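Local coordinates for protein putative Type I topoisomerase (PDB 3M4A) that binds DNA and, as a type IB topoisomerase, probably relaxes it by ATP-independent breakage and rejoining of one strand, at residues 131-137 and 238-243; 124-128 and 221-226; 263-267 and 295-299. One frame throughout, in Å; residues are numbered along the deposited sequence.

Contact 1: residues 131-137 and 238-243; sequences LHVARFR and FRTWGG. With ACY (acetic acid), chain D.
Arg239, on a helix, and Arg137, in the loop just past another, bring their guanidinium groups together and probably correspond to the two catalytic arginines of the type IB family; Lys174 and Asn280 touch Arg137 in this pocket. Residues 131-134 end a helix that Arg135 leaves with positive phi (66/35), before Phe136 and Arg137 turn extended; residues 238-243 are helical. The CA atoms of His132 and Phe238 lie 5.4 Å apart, those of Arg135 and Arg239 5.0 Å. Arg239 (m, t, p) donates from NH1 to Arg135 O, just past the other helix, at 2.9 Å. The Arg137 guanidinium lies over one of its faces, Arg137 NH2 3.4 Å from Arg239 NH2; Gly279 O and Leu278 O respectively accept from these nitrogens. Within this catalytic-core fold, Phe238 (m) sets CD2 3.7 Å from Leu131 CB and one ring face over His132 N. A water donates to His132 O and Phe238 O, 2.8 Å each. Arg135 CD reaches Gly242 C at 3.4 Å, where a Gly242 CB would clash; Arg135 NE pairs with Asp277. His132 ND1 donates to OXT of an acetic acid molecule, probably from the crystallisation liquor, at 2.7 Å; His132 NE2 and Trp241 NE1 bond Glu325.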
ATOM      1  N   LEU A 131      -5.669  -1.488   2.036  1.00  3.92           N
ATOM      2  CA  LEU A 131      -4.932  -1.389   0.757  1.00  4.01           C
ATOM      3  C   LEU A 131      -3.587  -2.100   0.853  1.00  3.66           C
ATOM      4  O   LEU A 131      -3.180  -2.824  -0.057  1.00  4.94           O
ATOM      5  CB  LEU A 131      -4.694   0.068   0.372  1.00  4.25           C
ATOM      6  CG  LEU A 131      -5.860   0.976   0.023  1.00  4.94           C
ATOM      7  CD1 LEU A 131      -5.426   2.449  -0.120  1.00  6.37           C
ATOM      8  CD2 LEU A 131      -6.593   0.476  -1.228  1.00  6.96           C
ATOM      9  N   HIS A 132      -2.900  -1.891   1.979  1.00  3.71           N
ATOM     10  CA  HIS A 132      -1.582  -2.431   2.192  1.00  3.67           C
ATOM     11  C   HIS A 132      -1.603  -3.951   2.336  1.00  3.17           C
ATOM     12  O   HIS A 132      -0.852  -4.645   1.641  1.00  5.28           O
ATOM     13  CB  HIS A 132      -0.988  -1.782   3.437  1.00  4.28           C
ATOM     14  CG  HIS A 132       0.406  -2.237   3.777  1.00  3.48           C
ATOM     15  ND1 HIS A 132       0.898  -2.138   5.059  1.00  6.03           N
ATOM     16  CD2 HIS A 132       1.399  -2.771   3.028  1.00  5.98           C
ATOM     17  CE1 HIS A 132       2.141  -2.585   5.085  1.00  6.58           C
ATOM     18  NE2 HIS A 132       2.473  -2.976   3.864  1.00  6.34           N
ATOM     19  N   VAL A 133      -2.422  -4.463   3.259  1.00  3.30           N
ATOM     20  CA  VAL A 133      -2.360  -5.876   3.615  1.00  3.28           C
ATOM     21  C   VAL A 133      -3.252  -6.760   2.745  1.00  4.06           C
ATOM     22  O   VAL A 133      -3.065  -7.988   2.724  1.00  4.97           O
ATOM     23  CB  VAL A 133      -2.653  -6.124   5.139  1.00  3.26           C
ATOM     24  CG1 VAL A 133      -1.792  -5.193   6.017  1.00  4.54           C
ATOM     25  CG2 VAL A 133      -4.119  -5.964   5.468  1.00  4.85           C
ATOM     26  N   ALA A 134      -4.230  -6.169   2.052  1.00  4.15           N
ATOM     27  CA  ALA A 134      -5.158  -6.947   1.228  1.00  4.07           C
ATOM     28  C   ALA A 134      -5.253  -6.530  -0.243  1.00  4.60           C
ATOM     29  O   ALA A 134      -5.978  -7.170  -0.998  1.00  5.27           O
ATOM     30  CB  ALA A 134      -6.543  -6.953   1.870  1.00  4.32           C
ATOM     31  N   ARG A 135      -4.529  -5.484  -0.634  1.00  4.06           N
ATOM     32  CA  ARG A 135      -4.261  -5.203  -2.059  1.00  4.89           C
ATOM     33  C   ARG A 135      -5.548  -4.839  -2.811  1.00  4.91           C
ATOM     34  O   ARG A 135      -5.713  -5.131  -4.008  1.00  5.47           O
ATOM     35  CB  ARG A 135      -3.515  -6.372  -2.695  1.00  5.26           C
ATOM     36  CG  ARG A 135      -2.164  -6.642  -2.043  1.00  5.65           C
ATOM     37  CD  ARG A 135      -1.586  -8.017  -2.374  1.00  7.24           C
ATOM     38  NE  ARG A 135      -2.413  -9.120  -1.892  1.00  7.99           N
ATOM     39  CZ  ARG A 135      -2.287  -9.692  -0.698  1.00 10.78           C
ATOM     40  NH1 ARG A 135      -1.380  -9.277   0.165  1.00 11.53           N
ATOM     41  NH2 ARG A 135      -3.085 -10.693  -0.366  1.00 11.52           N
ATOM     42  N   PHE A 136      -6.442  -4.146  -2.111  1.00  5.19           N
ATOM     43  CA  PHE A 136      -7.640  -3.589  -2.744  1.00  5.52           C
ATOM     44  C   PHE A 136      -7.307  -2.491  -3.761  1.00  6.33           C
ATOM     45  O   PHE A 136      -6.300  -1.780  -3.628  1.00  5.59           O
ATOM     46  CB  PHE A 136      -8.524  -2.915  -1.708  1.00  5.01           C
ATOM     47  CG  PHE A 136      -9.386  -3.839  -0.870  1.00  4.92           C
ATOM     48  CD1 PHE A 136     -10.700  -4.141  -1.241  1.00  5.41           C
ATOM     49  CD2 PHE A 136      -8.919  -4.325   0.344  1.00  6.20           C
ATOM     50  CE1 PHE A 136     -11.494  -4.931  -0.437  1.00  5.78           C
ATOM     51  CE2 PHE A 136      -9.699  -5.116   1.156  1.00  5.34           C
ATOM     52  CZ  PHE A 136     -10.987  -5.437   0.772  1.00  4.71           C
ATOM     53  N   ARG A 137      -8.192  -2.346  -4.742  1.00  6.53           N
ATOM     54  CA  ARG A 137      -8.310  -1.105  -5.506  1.00  7.49           C
ATOM     55  C   ARG A 137      -9.138  -0.114  -4.697  1.00  7.72           C
ATOM     56  O   ARG A 137     -10.003  -0.506  -3.914  1.00  7.94           O
ATOM     57  CB  ARG A 137      -9.017  -1.375  -6.835  1.00  8.07           C
ATOM     58  CG  ARG A 137      -8.331  -2.352  -7.755  1.00  8.92           C
ATOM     59  CD  ARG A 137      -9.224  -2.563  -8.958  1.00 10.11           C
ATOM     60  NE  ARG A 137      -8.707  -3.467  -9.967  1.00 12.48           N
ATOM     61  CZ  ARG A 137      -8.869  -4.785  -9.973  1.00 13.88           C
ATOM     62  NH1 ARG A 137      -9.501  -5.412  -8.996  1.00 16.63           N
ATOM     63  NH2 ARG A 137      -8.378  -5.486 -10.978  1.00 15.82           N
ATOM     64  N   PHE A 238       0.499  -0.011  -3.662  1.00  6.36           N
ATOM     65  CA  PHE A 238       0.181  -1.106  -2.721  1.00  6.06           C
ATOM     66  C   PHE A 238      -0.089  -2.416  -3.457  1.00  5.95           C
ATOM     67  O   PHE A 238       0.206  -3.499  -2.935  1.00  5.25           O
ATOM     68  CB  PHE A 238      -1.039  -0.784  -1.866  1.00  6.26           C
ATOM     69  CG  PHE A 238      -0.813   0.282  -0.824  1.00  5.55           C
ATOM     70  CD1 PHE A 238       0.097   0.082   0.211  1.00  6.16           C
ATOM     71  CD2 PHE A 238      -1.545   1.457  -0.856  1.00  7.73           C
ATOM     72  CE1 PHE A 238       0.294   1.046   1.178  1.00  8.27           C
ATOM     73  CE2 PHE A 238      -1.355   2.440   0.115  1.00  7.55           C
ATOM     74  CZ  PHE A 238      -0.433   2.230   1.139  1.00  7.20           C
ATOM     75  N   ARG A 239      -0.627  -2.326  -4.674  1.00  6.03           N
ATOM     76  CA  ARG A 239      -0.938  -3.524  -5.449  1.00  6.23           C
ATOM     77  C   ARG A 239       0.285  -4.108  -6.146  1.00  5.90           C
ATOM     78  O   ARG A 239       0.447  -5.320  -6.182  1.00  6.15           O
ATOM     79  CB  ARG A 239      -2.084  -3.262  -6.430  1.00  6.63           C
ATOM     80  CG  ARG A 239      -3.423  -3.279  -5.711  1.00  6.42           C
ATOM     81  CD  ARG A 239      -4.541  -2.686  -6.541  1.00  7.61           C
ATOM     82  NE  ARG A 239      -4.743  -3.402  -7.809  1.00  9.23           N
ATOM     83  CZ  ARG A 239      -5.405  -4.551  -7.937  1.00  8.35           C
ATOM     84  NH1 ARG A 239      -5.925  -5.168  -6.882  1.00  8.85           N
ATOM     85  NH2 ARG A 239      -5.552  -5.084  -9.144  1.00 11.90           N
ATOM     86  N   THR A 240       1.177  -3.254  -6.642  1.00  6.04           N
ATOM     87  CA  THR A 240       2.427  -3.729  -7.226  1.00  6.20           C
ATOM     88  C   THR A 240       3.379  -4.271  -6.130  1.00  5.72           C
ATOM     89  O   THR A 240       3.925  -5.357  -6.261  1.00  5.13           O
ATOM     90  CB  THR A 240       3.125  -2.634  -8.056  1.00  7.13           C
ATOM     91  OG1 THR A 240       3.388  -1.488  -7.240  1.00  6.73           O
ATOM     92  CG2 THR A 240       2.256  -2.223  -9.252  1.00  8.46           C
ATOM     93  N   TRP A 241       3.540  -3.537  -5.032  1.00  5.13           N
ATOM     94  CA  TRP A 241       4.296  -4.057  -3.885  1.00  4.92           C
ATOM     95  C   TRP A 241       3.660  -5.329  -3.334  1.00  4.02           C
ATOM     96  O   TRP A 241       4.328  -6.350  -3.174  1.00  3.30           O
ATOM     97  CB  TRP A 241       4.391  -3.007  -2.774  1.00  5.25           C
ATOM     98  CG  TRP A 241       5.007  -3.512  -1.507  1.00  4.68           C
ATOM     99  CD1 TRP A 241       4.347  -3.851  -0.343  1.00  5.80           C
ATOM    100  CD2 TRP A 241       6.397  -3.735  -1.255  1.00  5.58           C
ATOM    101  NE1 TRP A 241       5.247  -4.249   0.609  1.00  5.21           N
ATOM    102  CE2 TRP A 241       6.513  -4.205   0.081  1.00  5.92           C
ATOM    103  CE3 TRP A 241       7.560  -3.594  -2.021  1.00  6.25           C
ATOM    104  CZ2 TRP A 241       7.738  -4.534   0.658  1.00  5.94           C
ATOM    105  CZ3 TRP A 241       8.786  -3.907  -1.435  1.00  6.13           C
ATOM    106  CH2 TRP A 241       8.868  -4.384  -0.117  1.00  6.78           C
ATOM    107  N   GLY A 242       2.359  -5.282  -3.046  1.00  3.96           N
ATOM    108  CA  GLY A 242       1.673  -6.453  -2.490  1.00  4.88           C
ATOM    109  C   GLY A 242       1.618  -7.657  -3.400  1.00  4.78           C
ATOM    110  O   GLY A 242       1.796  -8.787  -2.937  1.00  4.85           O
ATOM    111  N   GLY A 243       1.398  -7.442  -4.699  1.00  4.47           N
ATOM    112  CA  GLY A 243       1.494  -8.532  -5.671  1.00  5.09           C
ATOM    113  C   GLY A 243       2.861  -9.205  -5.720  1.00  4.28           C
ATOM    114  O   GLY A 243       2.956 -10.422  -5.746  1.00  4.82           O
TER
HETATM  115  C   ACY D 804      -0.870  -0.177   7.501  1.00  8.62           C
HETATM  116  O   ACY D 804      -1.378   0.102   8.614  1.00  7.88           O
HETATM  117  OXT ACY D 804      -0.573  -1.347   7.171  1.00  7.46           O
HETATM  118  CH3 ACY D 804      -0.599   0.938   6.538  1.00  8.72           C
HETATM  119  O   HOH W   1       0.906  -3.491  -0.266  1.00  5.50           O

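Contact 2: residues 124-128 and 221-226; sequences MALMT and ELNAYL
Helices 120-134 and 219-230 cross steeply where residues 124-128 meet 221-226, and the Tyr225 ring lies between them against Met124, Ala125 and Thr128. Both segments are regular alpha helix; their axes come within 10.2 Å and cross at -77°. The CA atoms of Met124 and Leu222 are 6.1 Å apart, those of Thr128 and Leu226 7.6 Å. Glu221 begins the second segment: its carbonyl O and its CG lie 3.6 and 3.7 Å from Met124 SD, while its carboxylate turns to a salt bridge with Arg215. Leu222 (t, p) sends CD1 to Met124 CB (4.0 Å) and to Thr128 OG1 (3.9 Å), and CD2 to Met127 CE (3.9 Å). One turn on, Tyr225 (t) directs its ring at the first helix. Met124 CB sits over a ring face in a CH-pi contact, 3.9 Å from the centroid, and Met124 SD adds an oblique Met-aromatic approach at 5.0 Å. Ala125 CB meets Tyr225 OH at 3.5 Å, the hydroxyl being bonded to Asp112 of helix 91-113. At the ring edge lies Thr128 OG1, 3.4 Å from Tyr225 CE2; this hydroxyl already donates to Met124 O at 2.9 Å. Leu226 (m, t) completes the row with CD2 3.5 Å from Thr128 OG1. The crossing lies within the family's catalytic core, where Phe238 of helix 235-254 packs on Thr128 and Leu226.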
ATOM      1  N   MET A 124      -9.850   6.424   7.507  1.00  6.65           N
ATOM      2  CA  MET A 124      -8.897   6.411   6.388  1.00  6.85           C
ATOM      3  C   MET A 124      -7.632   5.604   6.680  1.00  5.88           C
ATOM      4  O   MET A 124      -7.109   4.947   5.785  1.00  5.48           O
ATOM      5  CB  MET A 124      -8.574   7.826   5.924  1.00  7.64           C
ATOM      6  CG  MET A 124      -9.767   8.431   5.257  1.00  9.07           C
ATOM      7  SD  MET A 124      -9.533  10.060   4.519  1.00 10.21           S
ATOM      8  CE  MET A 124      -9.104  11.048   5.934  1.00 12.42           C
ATOM      9  N   ALA A 125      -7.158   5.640   7.920  1.00  5.13           N
ATOM     10  CA  ALA A 125      -6.029   4.788   8.315  1.00  5.21           C
ATOM     11  C   ALA A 125      -6.399   3.304   8.206  1.00  4.86           C
ATOM     12  O   ALA A 125      -5.567   2.480   7.775  1.00  4.59           O
ATOM     13  CB  ALA A 125      -5.564   5.135   9.747  1.00  4.81           C
ATOM     14  N   LEU A 126      -7.621   2.946   8.602  1.00  4.64           N
ATOM     15  CA  LEU A 126      -8.104   1.561   8.485  1.00  4.65           C
ATOM     16  C   LEU A 126      -8.165   1.147   7.003  1.00  4.85           C
ATOM     17  O   LEU A 126      -7.741   0.044   6.608  1.00  3.05           O
ATOM     18  CB  LEU A 126      -9.492   1.425   9.124  1.00  5.03           C
ATOM     19  CG  LEU A 126      -9.568   1.540  10.649  1.00  5.36           C
ATOM     20  CD1 LEU A 126     -11.008   1.754  11.117  1.00  5.22           C
ATOM     21  CD2 LEU A 126      -9.002   0.242  11.263  1.00  4.19           C
ATOM     22  N   MET A 127      -8.669   2.049   6.171  1.00  4.41           N
ATOM     23  CA  MET A 127      -8.745   1.790   4.731  1.00  4.65           C
ATOM     24  C   MET A 127      -7.365   1.639   4.101  1.00  4.59           C
ATOM     25  O   MET A 127      -7.177   0.782   3.249  1.00  5.35           O
ATOM     26  CB  MET A 127      -9.549   2.899   4.028  1.00  4.36           C
ATOM     27  CG  MET A 127     -11.017   2.901   4.405  1.00  2.23           C
ATOM     28  SD  MET A 127     -11.856   4.418   3.896  1.00  6.88           S
ATOM     29  CE  MET A 127     -12.346   3.936   2.242  1.00  9.69           C
ATOM     30  N   THR A 128      -6.405   2.448   4.555  1.00  3.91           N
ATOM     31  CA  THR A 128      -5.029   2.398   4.071  1.00  3.77           C
ATOM     32  C   THR A 128      -4.392   1.079   4.492  1.00  3.16           C
ATOM     33  O   THR A 128      -3.678   0.453   3.713  1.00  3.12           O
ATOM     34  CB  THR A 128      -4.200   3.581   4.563  1.00  4.14           C
ATOM     35  OG1 THR A 128      -4.797   4.798   4.098  1.00  5.73           O
ATOM     36  CG2 THR A 128      -2.781   3.508   3.998  1.00  5.22           C
ATOM     37  N   GLU A 221     -11.396  11.839  -0.859  1.00 11.75           N
ATOM     38  CA  GLU A 221     -10.889  12.090   0.485  1.00 11.81           C
ATOM     39  C   GLU A 221      -9.770  11.099   0.857  1.00 11.59           C
ATOM     40  O   GLU A 221      -8.732  11.504   1.374  1.00 10.88           O
ATOM     41  CB  GLU A 221     -12.024  12.038   1.502  1.00 12.11           C
ATOM     42  CG  GLU A 221     -11.627  12.595   2.841  1.00 12.23           C
ATOM     43  CD  GLU A 221     -12.738  12.587   3.858  1.00 13.35           C
ATOM     44  OE1 GLU A 221     -13.833  12.074   3.550  1.00 16.10           O
ATOM     45  OE2 GLU A 221     -12.498  13.100   4.978  1.00 16.32           O
ATOM     46  N   LEU A 222      -9.971   9.819   0.558  1.00 11.08           N
ATOM     47  CA  LEU A 222      -8.941   8.816   0.833  1.00 11.07           C
ATOM     48  C   LEU A 222      -7.694   9.077   0.018  1.00 10.99           C
ATOM     49  O   LEU A 222      -6.581   8.983   0.525  1.00 10.24           O
ATOM     50  CB  LEU A 222      -9.434   7.388   0.574  1.00 10.78           C
ATOM     51  CG  LEU A 222      -8.404   6.275   0.823  1.00 10.78           C
ATOM     52  CD1 LEU A 222      -7.847   6.310   2.246  1.00 11.22           C
ATOM     53  CD2 LEU A 222      -9.017   4.899   0.524  1.00 11.13           C
ATOM     54  N   ASN A 223      -7.865   9.413  -1.258  1.00 10.81           N
ATOM     55  CA  ASN A 223      -6.699   9.704  -2.085  1.00 11.49           C
ATOM     56  C   ASN A 223      -5.898  10.910  -1.580  1.00 11.13           C
ATOM     57  O   ASN A 223      -4.686  10.919  -1.695  1.00 10.87           O
ATOM     58  CB  ASN A 223      -7.089   9.861  -3.564  1.00 12.14           C
ATOM     59  CG  ASN A 223      -7.419   8.518  -4.232  1.00 14.09           C
ATOM     60  OD1 ASN A 223      -6.845   7.481  -3.893  1.00 16.86           O
ATOM     61  ND2 ASN A 223      -8.336   8.541  -5.187  1.00 17.50           N
ATOM     62  N   ALA A 224      -6.570  11.906  -1.000  1.00 11.09           N
ATOM     63  CA  ALA A 224      -5.879  13.045  -0.368  1.00 11.35           C
ATOM     64  C   ALA A 224      -5.072  12.642   0.864  1.00 11.31           C
ATOM     65  O   ALA A 224      -3.965  13.135   1.089  1.00 12.37           O
ATOM     66  CB  ALA A 224      -6.883  14.150  -0.005  1.00 11.54           C
ATOM     67  N   TYR A 225      -5.638  11.737   1.662  1.00 10.70           N
ATOM     68  CA  TYR A 225      -4.961  11.177   2.825  1.00 10.38           C
ATOM     69  C   TYR A 225      -3.701  10.435   2.388  1.00  9.74           C
ATOM     70  O   TYR A 225      -2.630  10.619   2.977  1.00  9.15           O
ATOM     71  CB  TYR A 225      -5.924  10.254   3.576  1.00 10.23           C
ATOM     72  CG  TYR A 225      -5.359   9.592   4.822  1.00 10.06           C
ATOM     73  CD1 TYR A 225      -5.276  10.287   6.015  1.00  9.37           C
ATOM     74  CD2 TYR A 225      -4.897   8.280   4.793  1.00  9.79           C
ATOM     75  CE1 TYR A 225      -4.766   9.705   7.158  1.00 10.62           C
ATOM     76  CE2 TYR A 225      -4.382   7.676   5.924  1.00 10.36           C
ATOM     77  CZ  TYR A 225      -4.326   8.390   7.114  1.00  9.74           C
ATOM     78  OH  TYR A 225      -3.812   7.838   8.264  1.00 10.16           O
ATOM     79  N   LEU A 226      -3.836   9.603   1.358  1.00  9.69           N
ATOM     80  CA  LEU A 226      -2.692   8.874   0.796  1.00 10.63           C
ATOM     81  C   LEU A 226      -1.613   9.831   0.272  1.00 11.00           C
ATOM     82  O   LEU A 226      -0.427   9.629   0.517  1.00 10.28           O
ATOM     83  CB  LEU A 226      -3.127   7.912  -0.311  1.00 10.16           C
ATOM     84  CG  LEU A 226      -3.995   6.728   0.120  1.00 10.72           C
ATOM     85  CD1 LEU A 226      -4.413   5.880  -1.064  1.00 11.07           C
ATOM     86  CD2 LEU A 226      -3.246   5.894   1.166  1.00 10.61           C
TER

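Contact 3: residues 263-267 and 295-299; sequences AKKVL and FDRYL
An antiparallel helix pair held by apolar side chains is a recurring unit of all-helical regions, and residues 263-267 with 295-299 give a clear instance in the helical part of this topoisomerase. The segments run at 150° to one another with their axes 10.4 Å apart, so the register is reversed: Ala263 CA lies 6.4 Å from Leu299 CA, and Leu267 CA 7.2 Å from Phe295 CA. The chain makes the return by way of helix 282-289, whose Arg286 touches both Leu267 and Phe295. Ala263, pointing toward the partner helix, is small enough to let two larger residues close on it; its CB is 3.8 Å from Tyr298 CE2 and 3.7 Å from Leu299 CD2, and its O lies 3.6 Å from Tyr298 CE2, near the plane of the tyrosine ring. Lys264 points away at the solvent border, where its aliphatic CG still comes within 4.1 Å of Leu299 CD2. Val266 (t) follows, CG1 resting 3.4 Å from Tyr298 OH. That hydroxyl is hydrogen-bonded to Gly255 O, beyond the end of helix 235-254, from which Leu251 packs against Val266, Leu267, Phe295 and Tyr298. Leu267 (m, t) is wedged among Phe295, Tyr298 and Leu299: CD1 is 4.0 Å from Leu299 CD1, and CD2 is 3.7 Å from Tyr298 CD2. Phe295 (m) receives the same methyl over its ring face, a CH-pi contact in which Leu267 CD2 stands 3.7 Å from the ring centroid and 18° off the normal.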
ATOM      1  N   ALA A 263      10.965 -25.297 -12.486  1.00 20.76           N
ATOM      2  CA  ALA A 263      10.857 -23.977 -11.841  1.00 20.16           C
ATOM      3  C   ALA A 263       9.880 -23.078 -12.589  1.00 19.38           C
ATOM      4  O   ALA A 263       9.086 -22.366 -11.985  1.00 18.20           O
ATOM      5  CB  ALA A 263      12.236 -23.299 -11.754  1.00 19.80           C
ATOM      6  N   LYS A 264       9.937 -23.105 -13.917  1.00 18.84           N
ATOM      7  CA  LYS A 264       9.057 -22.266 -14.719  1.00 19.29           C
ATOM      8  C   LYS A 264       7.579 -22.662 -14.583  1.00 18.55           C
ATOM      9  O   LYS A 264       6.698 -21.808 -14.688  1.00 18.28           O
ATOM     10  CB  LYS A 264       9.502 -22.262 -16.180  1.00 19.32           C
ATOM     11  CG  LYS A 264      10.734 -21.432 -16.417  1.00 20.58           C
ATOM     12  CD  LYS A 264      11.196 -21.567 -17.846  1.00 21.46           C
ATOM     13  CE  LYS A 264      12.396 -20.684 -18.126  1.00 23.34           C
ATOM     14  NZ  LYS A 264      13.007 -21.009 -19.454  1.00 24.35           N
ATOM     15  N   LYS A 265       7.312 -23.942 -14.338  1.00 18.28           N
ATOM     16  CA  LYS A 265       5.957 -24.406 -14.037  1.00 18.07           C
ATOM     17  C   LYS A 265       5.450 -23.788 -12.727  1.00 17.05           C
ATOM     18  O   LYS A 265       4.272 -23.436 -12.608  1.00 17.04           O
ATOM     19  CB  LYS A 265       5.923 -25.933 -13.909  1.00 18.31           C
ATOM     20  CG  LYS A 265       4.527 -26.509 -13.639  1.00 19.60           C
ATOM     21  CD  LYS A 265       4.542 -27.801 -12.822  1.00 21.38           C
ATOM     22  CE  LYS A 265       4.658 -27.544 -11.317  1.00 23.68           C
ATOM     23  NZ  LYS A 265       3.460 -26.841 -10.782  1.00 25.60           N
ATOM     24  N   VAL A 266       6.329 -23.695 -11.737  1.00 15.95           N
ATOM     25  CA  VAL A 266       5.951 -23.098 -10.449  1.00 15.01           C
ATOM     26  C   VAL A 266       5.625 -21.614 -10.651  1.00 14.16           C
ATOM     27  O   VAL A 266       4.666 -21.085 -10.061  1.00 13.19           O
ATOM     28  CB  VAL A 266       7.052 -23.257  -9.365  1.00 14.64           C
ATOM     29  CG1 VAL A 266       6.603 -22.615  -8.032  1.00 14.16           C
ATOM     30  CG2 VAL A 266       7.414 -24.736  -9.152  1.00 15.54           C
ATOM     31  N   LEU A 267       6.411 -20.946 -11.486  1.00 13.72           N
ATOM     32  CA  LEU A 267       6.160 -19.540 -11.802  1.00 13.61           C
ATOM     33  C   LEU A 267       4.778 -19.346 -12.429  1.00 13.43           C
ATOM     34  O   LEU A 267       4.094 -18.379 -12.115  1.00 13.21           O
ATOM     35  CB  LEU A 267       7.249 -18.972 -12.710  1.00 13.58           C
ATOM     36  CG  LEU A 267       8.653 -18.855 -12.111  1.00 12.91           C
ATOM     37  CD1 LEU A 267       9.580 -18.196 -13.119  1.00 14.88           C
ATOM     38  CD2 LEU A 267       8.644 -18.072 -10.792  1.00 11.33           C
ATOM     39  N   PHE A 295      11.272 -13.424  -9.719  1.00  8.56           N
ATOM     40  CA  PHE A 295      11.300 -14.614 -10.582  1.00  8.69           C
ATOM     41  C   PHE A 295      12.739 -14.968 -10.984  1.00  8.69           C
ATOM     42  O   PHE A 295      13.109 -16.136 -10.951  1.00  8.39           O
ATOM     43  CB  PHE A 295      10.437 -14.388 -11.830  1.00  9.94           C
ATOM     44  CG  PHE A 295       8.949 -14.465 -11.576  1.00  9.91           C
ATOM     45  CD1 PHE A 295       8.428 -14.540 -10.286  1.00 11.17           C
ATOM     46  CD2 PHE A 295       8.067 -14.459 -12.640  1.00 11.67           C
ATOM     47  CE1 PHE A 295       7.062 -14.620 -10.077  1.00 11.70           C
ATOM     48  CE2 PHE A 295       6.683 -14.537 -12.427  1.00 12.20           C
ATOM     49  CZ  PHE A 295       6.197 -14.611 -11.137  1.00 12.65           C
ATOM     50  N   ASP A 296      13.537 -13.960 -11.333  1.00  9.05           N
ATOM     51  CA  ASP A 296      14.983 -14.156 -11.586  1.00  9.20           C
ATOM     52  C   ASP A 296      15.659 -14.876 -10.422  1.00  9.41           C
ATOM     53  O   ASP A 296      16.347 -15.889 -10.600  1.00  9.54           O
ATOM     54  CB  ASP A 296      15.712 -12.831 -11.812  1.00  9.35           C
ATOM     55  CG  ASP A 296      15.347 -12.152 -13.121  1.00  9.14           C
ATOM     56  OD1 ASP A 296      14.838 -12.814 -14.059  1.00 11.34           O
ATOM     57  OD2 ASP A 296      15.575 -10.934 -13.190  1.00 12.39           O
ATOM     58  N   ARG A 297      15.445 -14.380  -9.204  1.00  8.72           N
ATOM     59  CA  ARG A 297      16.053 -15.023  -8.052  1.00  8.76           C
ATOM     60  C   ARG A 297      15.578 -16.460  -7.880  1.00  8.81           C
ATOM     61  O   ARG A 297      16.382 -17.366  -7.627  1.00  9.03           O
ATOM     62  CB  ARG A 297      15.831 -14.193  -6.784  1.00  8.66           C
ATOM     63  CG  ARG A 297      16.461 -12.825  -6.831  1.00  8.08           C
ATOM     64  CD  ARG A 297      17.994 -12.814  -6.928  1.00  8.90           C
ATOM     65  NE  ARG A 297      18.402 -11.424  -7.004  1.00  8.61           N
ATOM     66  CZ  ARG A 297      18.447 -10.701  -8.125  1.00  8.07           C
ATOM     67  NH1 ARG A 297      18.158 -11.258  -9.299  1.00 10.38           N
ATOM     68  NH2 ARG A 297      18.782  -9.422  -8.088  1.00  9.81           N
ATOM     69  N   TYR A 298      14.276 -16.691  -8.048  1.00  8.95           N
ATOM     70  CA  TYR A 298      13.733 -18.038  -7.939  1.00  9.55           C
ATOM     71  C   TYR A 298      14.404 -18.995  -8.922  1.00 10.15           C
ATOM     72  O   TYR A 298      14.760 -20.114  -8.566  1.00  9.92           O
ATOM     73  CB  TYR A 298      12.219 -18.023  -8.163  1.00  9.10           C
ATOM     74  CG  TYR A 298      11.596 -19.378  -7.976  1.00  9.32           C
ATOM     75  CD1 TYR A 298      11.476 -19.937  -6.704  1.00  7.18           C
ATOM     76  CD2 TYR A 298      11.157 -20.126  -9.073  1.00  9.00           C
ATOM     77  CE1 TYR A 298      10.917 -21.188  -6.525  1.00  8.87           C
ATOM     78  CE2 TYR A 298      10.589 -21.375  -8.907  1.00  8.89           C
ATOM     79  CZ  TYR A 298      10.472 -21.908  -7.638  1.00  8.98           C
ATOM     80  OH  TYR A 298       9.920 -23.158  -7.460  1.00 10.76           O
ATOM     81  N   LEU A 299      14.585 -18.540 -10.150  1.00 11.62           N
ATOM     82  CA  LEU A 299      15.213 -19.350 -11.200  1.00 12.64           C
ATOM     83  C   LEU A 299      16.689 -19.663 -10.923  1.00 13.66           C
ATOM     84  O   LEU A 299      17.221 -20.660 -11.429  1.00 14.54           O
ATOM     85  CB  LEU A 299      15.048 -18.668 -12.562  1.00 12.99           C
ATOM     86  CG  LEU A 299      13.608 -18.722 -13.081  1.00 13.55           C
ATOM     87  CD1 LEU A 299      13.429 -17.844 -14.306  1.00 14.79           C
ATOM     88  CD2 LEU A 299      13.188 -20.139 -13.373  1.00 16.09           C
TER

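How the contacts relate
Contacts 1 and 2 are neighbours in the core, both drawing on helix 120-134 and pairing it with the successive helices 235-254 and 219-230. They merge through Leu131 CD1, 3.7 Å from Leu226 CD1, and Phe238 CZ, 3.9 Å from Thr128 CG2. Their chemistry diverges along the shared helix: its middle offers methionines to a tyrosine and leucines of helix 219-230, whereas its C-terminal end meets arginine guanidiniums, a bridging water and backbone carbonyls. Contact 3, its centre about 35 Å from that of contact 2, lies far from the chain's centre yet is itself largely buried, with only Lys264 exposed among its touching residues. Helix 235-254 spans the gap, serving contact 1 and flanking contact 3 through Leu251.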